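Local structure of acyl-coenzyme A thioesterase PaaI (Escherichia coli, 2FS2) at residues 108-113 and 125-130; 91-96 and 115-120. The protein hydrolyses ring-hydroxylated phenylacetyl-CoA esters as a homotetrameric hot dog-fold thioesterase of the phenylacetate degradation pathway. All blocks are in the same frame, centred on the assembly; numbering follows the deposited sequence.

Contact 1 of 2, residues 108-113 and 125-130; sequences TGVYDI and LFRGKS. With SO4 (sulfate ion), chain E.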
loop_
_atom_site.group_PDB
_atom_site.type_symbol
_atom_site.label_atom_id
_atom_site.label_comp_id
_atom_site.label_asym_id
_atom_site.label_seq_id
_atom_site.Cartn_x
_atom_site.Cartn_y
_atom_site.Cartn_z
ATOM N N THR B 108 -9.704 12.534 -9.233
ATOM C CA THR B 108 -9.005 11.806 -8.147
ATOM C C THR B 108 -7.905 12.530 -7.451
ATOM O O THR B 108 -7.270 13.386 -8.022
ATOM C CB THR B 108 -8.410 10.470 -8.661
ATOM O OG1 THR B 108 -7.344 10.779 -9.570
ATOM C CG2 THR B 108 -9.401 9.666 -9.458
ATOM N N GLY B 109 -7.596 12.128 -6.209
ATOM C CA GLY B 109 -6.527 12.822 -5.523
ATOM C C GLY B 109 -5.692 11.922 -4.635
ATOM O O GLY B 109 -6.140 10.878 -4.292
ATOM N N VAL B 110 -4.481 12.338 -4.339
ATOM C CA VAL B 110 -3.649 11.684 -3.337
ATOM C C VAL B 110 -3.320 12.643 -2.134
ATOM O O VAL B 110 -2.917 13.772 -2.346
ATOM C CB VAL B 110 -2.316 11.156 -3.940
ATOM C CG1 VAL B 110 -1.559 10.267 -2.886
ATOM C CG2 VAL B 110 -2.619 10.242 -5.180
ATOM N N TYR B 111 -3.449 12.126 -0.909
ATOM C CA TYR B 111 -3.306 12.953 0.339
ATOM C C TYR B 111 -2.450 12.132 1.283
ATOM O O TYR B 111 -2.691 10.928 1.440
ATOM C CB TYR B 111 -4.656 13.141 1.016
ATOM C CG TYR B 111 -5.522 14.182 0.225
ATOM C CD1 TYR B 111 -6.083 13.811 -1.003
ATOM C CD2 TYR B 111 -5.652 15.504 0.662
ATOM C CE1 TYR B 111 -6.768 14.759 -1.822
ATOM C CE2 TYR B 111 -6.344 16.509 -0.149
ATOM C CZ TYR B 111 -6.930 16.067 -1.358
ATOM O OH TYR B 111 -7.497 16.942 -2.182
ATOM N N ASP B 112 -1.496 12.804 1.902
ATOM C CA ASP B 112 -0.581 12.201 2.869
ATOM C C ASP B 112 -1.034 12.712 4.216
ATOM O O ASP B 112 -1.221 13.916 4.349
ATOM C CB ASP B 112 0.775 12.741 2.659
ATOM C CG ASP B 112 1.552 11.926 1.622
ATOM O OD1 ASP B 112 0.887 11.039 1.015
ATOM O OD2 ASP B 112 2.794 12.039 1.360
ATOM N N ILE B 113 -1.091 11.814 5.196
ATOM C CA ILE B 113 -1.497 12.208 6.519
ATOM C C ILE B 113 -0.369 11.725 7.476
ATOM O O ILE B 113 0.157 10.609 7.362
ATOM C CB ILE B 113 -2.832 11.523 6.945
ATOM C CG1 ILE B 113 -4.114 12.129 6.345
ATOM C CG2 ILE B 113 -2.974 11.499 8.510
ATOM C CD1 ILE B 113 -4.249 12.003 4.753
ATOM N N LEU B 125 1.695 6.930 9.673
ATOM C CA LEU B 125 1.864 7.603 8.322
ATOM C C LEU B 125 0.802 6.949 7.488
ATOM O O LEU B 125 0.552 5.756 7.622
ATOM C CB LEU B 125 3.267 7.341 7.701
ATOM C CG LEU B 125 4.425 8.036 8.391
ATOM C CD1 LEU B 125 5.781 7.662 7.910
ATOM C CD2 LEU B 125 4.338 9.607 8.263
ATOM N N PHE B 126 0.070 7.729 6.706
ATOM C CA PHE B 126 -1.027 7.139 6.014
ATOM C C PHE B 126 -0.972 7.879 4.670
ATOM O O PHE B 126 -0.479 8.993 4.596
ATOM C CB PHE B 126 -2.214 7.538 6.832
ATOM C CG PHE B 126 -3.512 7.420 6.164
ATOM C CD1 PHE B 126 -4.458 6.471 6.644
ATOM C CD2 PHE B 126 -3.866 8.273 5.147
ATOM C CE1 PHE B 126 -5.734 6.357 6.043
ATOM C CE2 PHE B 126 -5.178 8.191 4.516
ATOM C CZ PHE B 126 -6.097 7.250 4.968
ATOM N N ARG B 127 -1.452 7.223 3.629
ATOM C CA ARG B 127 -1.501 7.843 2.327
ATOM C C ARG B 127 -2.821 7.365 1.771
ATOM O O ARG B 127 -3.171 6.200 1.796
ATOM C CB ARG B 127 -0.286 7.477 1.428
ATOM C CG ARG B 127 -0.529 7.927 -0.053
ATOM C CD ARG B 127 0.679 8.167 -0.960
ATOM N NE ARG B 127 1.635 9.086 -0.335
ATOM C CZ ARG B 127 2.914 9.050 -0.539
ATOM N NH1 ARG B 127 3.394 8.125 -1.400
ATOM N NH2 ARG B 127 3.700 9.934 0.070
ATOM N N GLY B 128 -3.620 8.303 1.296
ATOM C CA GLY B 128 -4.972 7.954 0.946
ATOM C C GLY B 128 -5.230 8.443 -0.489
ATOM O O GLY B 128 -4.761 9.484 -0.917
ATOM N N LYS B 129 -6.073 7.726 -1.170
ATOM C CA LYS B 129 -6.384 8.121 -2.511
ATOM C C LYS B 129 -7.889 8.456 -2.502
ATOM O O LYS B 129 -8.660 7.703 -1.981
ATOM C CB LYS B 129 -6.176 6.916 -3.354
ATOM C CG LYS B 129 -6.711 7.080 -4.802
ATOM C CD LYS B 129 -5.573 7.358 -5.816
ATOM C CE LYS B 129 -6.075 7.485 -7.280
ATOM N NZ LYS B 129 -7.430 6.686 -7.472
ATOM N N SER B 130 -8.299 9.564 -3.087
ATOM C CA SER B 130 -9.733 9.945 -3.015
ATOM C C SER B 130 -10.343 9.941 -4.406
ATOM O O SER B 130 -9.643 10.117 -5.349
ATOM C CB SER B 130 -9.885 11.357 -2.481
ATOM O OG SER B 130 -9.058 12.274 -3.163
HETATM S S SO4 E . -8.317 12.630 -12.632
HETATM O O1 SO4 E . -8.191 12.387 -14.073
HETATM O O2 SO4 E . -9.100 11.494 -12.151
HETATM O O3 SO4 E . -8.995 13.865 -12.311
HETATM O O4 SO4 E . -7.027 12.738 -11.918
#

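Contact 2 of 2, residues 91-96 and 115-120; sequences AGDTLT and IVNQQQ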
loop_
_atom_site.group_PDB
_atom_site.type_symbol
_atom_site.label_atom_id
_atom_site.label_comp_id
_atom_site.label_asym_id
_atom_site.label_seq_id
_atom_site.Cartn_x
_atom_site.Cartn_y
_atom_site.Cartn_z
ATOM N N ALA B 91 -2.731 6.147 26.803
ATOM C CA ALA B 91 -3.729 7.033 27.472
ATOM C C ALA B 91 -3.166 8.380 27.786
ATOM O O ALA B 91 -2.069 8.493 28.273
ATOM C CB ALA B 91 -4.349 6.394 28.792
ATOM N N GLY B 92 -3.902 9.428 27.432
ATOM C CA GLY B 92 -3.516 10.783 27.796
ATOM C C GLY B 92 -2.703 11.369 26.648
ATOM O O GLY B 92 -2.553 12.610 26.606
ATOM N N ASP B 93 -2.176 10.530 25.729
ATOM C CA ASP B 93 -1.341 11.065 24.644
ATOM C C ASP B 93 -2.222 12.024 23.834
ATOM O O ASP B 93 -3.385 11.702 23.589
ATOM C CB ASP B 93 -0.793 9.967 23.736
ATOM C CG ASP B 93 0.523 9.366 24.237
ATOM O OD1 ASP B 93 0.997 9.686 25.412
ATOM O OD2 ASP B 93 1.163 8.522 23.498
ATOM N N THR B 94 -1.717 13.183 23.423
ATOM C CA THR B 94 -2.554 14.022 22.500
ATOM C C THR B 94 -2.001 13.802 21.134
ATOM O O THR B 94 -0.819 14.001 20.950
ATOM C CB THR B 94 -2.460 15.536 22.798
ATOM O OG1 THR B 94 -3.191 15.772 23.984
ATOM C CG2 THR B 94 -3.276 16.409 21.784
ATOM N N LEU B 95 -2.876 13.500 20.170
ATOM C CA LEU B 95 -2.456 13.042 18.829
ATOM C C LEU B 95 -2.971 14.055 17.791
ATOM O O LEU B 95 -4.127 14.461 17.822
ATOM C CB LEU B 95 -3.073 11.681 18.547
ATOM C CG LEU B 95 -2.649 10.529 19.435
ATOM C CD1 LEU B 95 -3.237 9.202 19.007
ATOM C CD2 LEU B 95 -1.139 10.425 19.449
ATOM N N THR B 96 -2.100 14.490 16.906
ATOM C CA THR B 96 -2.407 15.464 15.904
ATOM C C THR B 96 -2.178 14.787 14.525
ATOM O O THR B 96 -1.098 14.245 14.278
ATOM C CB THR B 96 -1.484 16.680 16.117
ATOM O OG1 THR B 96 -1.583 17.127 17.501
ATOM C CG2 THR B 96 -2.006 17.897 15.407
ATOM N N ILE B 115 0.399 11.316 11.720
ATOM C CA ILE B 115 -0.037 11.447 13.096
ATOM C C ILE B 115 1.179 11.512 14.065
ATOM O O ILE B 115 2.041 10.654 14.031
ATOM C CB ILE B 115 -1.054 10.292 13.551
ATOM C CG1 ILE B 115 -2.278 10.146 12.614
ATOM C CG2 ILE B 115 -1.525 10.495 15.044
ATOM C CD1 ILE B 115 -3.286 9.016 13.053
ATOM N N VAL B 116 1.192 12.544 14.895
ATOM C CA VAL B 116 2.303 12.914 15.731
ATOM C C VAL B 116 1.735 13.056 17.128
ATOM O O VAL B 116 0.565 13.495 17.270
ATOM C CB VAL B 116 2.867 14.261 15.200
ATOM C CG1 VAL B 116 3.701 14.940 16.166
ATOM C CG2 VAL B 116 3.743 14.029 13.865
ATOM N N ASN B 117 2.493 12.624 18.150
ATOM C CA ASN B 117 2.019 12.792 19.506
ATOM C C ASN B 117 2.537 14.060 20.141
ATOM O O ASN B 117 3.189 14.888 19.478
ATOM C CB ASN B 117 2.337 11.590 20.358
ATOM C CG ASN B 117 3.823 11.505 20.685
ATOM O OD1 ASN B 117 4.593 12.458 20.513
ATOM N ND2 ASN B 117 4.227 10.364 21.129
ATOM N N GLN B 118 2.222 14.260 21.435
ATOM C CA GLN B 118 2.613 15.512 22.070
ATOM C C GLN B 118 4.181 15.602 22.231
ATOM O O GLN B 118 4.749 16.689 22.354
ATOM C CB GLN B 118 1.862 15.708 23.425
ATOM C CG GLN B 118 2.458 14.715 24.456
ATOM C CD GLN B 118 1.803 13.358 24.411
ATOM O OE1 GLN B 118 1.090 12.956 23.438
ATOM N NE2 GLN B 118 2.032 12.615 25.452
ATOM N N GLN B 119 4.911 14.512 22.163
ATOM C CA GLN B 119 6.384 14.651 22.206
ATOM C C GLN B 119 6.942 14.945 20.817
ATOM O O GLN B 119 8.171 14.852 20.588
ATOM C CB GLN B 119 7.025 13.347 22.724
ATOM C CG GLN B 119 6.820 13.100 24.252
ATOM C CD GLN B 119 7.465 14.273 25.121
ATOM O OE1 GLN B 119 8.742 14.399 25.189
ATOM N NE2 GLN B 119 6.590 15.159 25.722
ATOM N N GLN B 120 6.061 15.193 19.841
ATOM C CA GLN B 120 6.480 15.326 18.443
ATOM C C GLN B 120 7.077 14.039 17.872
ATOM O O GLN B 120 7.915 14.085 17.012
ATOM C CB GLN B 120 7.492 16.457 18.318
ATOM C CG GLN B 120 7.209 17.578 17.261
ATOM C CD GLN B 120 5.744 18.074 17.264
ATOM O OE1 GLN B 120 5.140 18.241 18.369
ATOM N NE2 GLN B 120 5.154 18.303 16.020
#

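Contact 1 of 2, residues 108-113 and 125-130
Residues 108-113 and 125-130 run antiparallel with their axes 4.6 Å apart, and paired backbone bonds join Gly109 to Ser130, Tyr111 to Gly128 and Ile113 to Phe126. The non-hydrogen-bonded pair Asp112 and Arg127 carries the polar contact. The two side chains lie side by side, with carboxylate and guanidinium planes only 7° apart. Arg127 NE meets Asp112 OD1 at 2.5 Å, a length too short to take literally, while Arg127 NH2 reaches the syn lone pair of Asp112 OD2 at 2.6 Å. A bend at chi3 (-52°) turns NE out of the extended chain, and Arg127 CD rests 3.6 Å from Val110 CG1. On the other face of the hairpin Ile113 CD1 lies 3.8 Å from Phe126 CD2; helix 54-70 of the hot dog fold packs on both. Tyr111 CE1 approaches Ser130 OG, while Tyr111 OH bonds to Gln104 and Gln72. Thr108 OG1 lies 3.1 Å from O4 of a sulfate, probably from the crystallisation liquor. Asp112 OD2 is also bridged to Arg102 and to Arg127 of a second subunit, where the two Arg127 NH2 groups come close. The buried carboxylate thus probably offsets this crowding of positive charge and ties the hairpin to the second subunit.

Contact 2 of 2, residues 91-96 and 115-120
Gln118 reaches over to Asp93 and Thr94 with its terminal amide, crossing the Asp93 side chain at about a right angle. Gln118 NE2 gives Asp93 OD1 a nearly straight bond of 3.1 Å; the oxygen lies in the amide plane, whereas the nitrogen stands above the carboxylate plane. The other end of the same amide, Gln118 OE1, accepts from Thr94 N at 2.8 Å, with Thr94 N standing above the plane of the Gln118 amide carbonyl. A bend at chi2 (-87°) turns CD back toward residues 93-94. Asp93 OD2 in turn is held by Phe90 N. In this hot dog fold the contact joins neighbouring antiparallel strands of the curved sheet: Thr96 and Val116 form a hydrogen-bonded pair, with Thr96 N 2.9 Å from Val116 O, and from Asn117 to Gln120 the chain makes a type I turn. Asn117 OD1 bonds to Lys121 N and, weakly, to Gln119 N within the turn. Leu95 CD2 lies 3.8 Å from Asn117 CB, and Leu95 CB is 4.0 Å from Ile115 CG2. Leu60 of helix 54-70 touches both Leu95 and Ile115, and Val123 of strand 122-132 packs against Leu95, Ile115 and Asn117.

In the fold
Followed from the N terminus, the chain passes helix 54-70 and strand 76-85 before residues 91-96 begin contact 2. It then follows strand 94-101 and the short strand 103-104, turns, and returns along strand 108-116, first through residues 108-113 of contact 1 and then through 115-120, where contact 2 closes its loop. After the turn, residues 125-130 close contact 1 as a beta hairpin. The two loops therefore cross, each beginning or ending within the other. Their centres lie about 21 Å apart, but both use strand 108-116, which stands between strands 94-101 and 122-132. Contact 2 fastens one edge of this strand near its end; contact 1 fastens the other and reaches the second subunit.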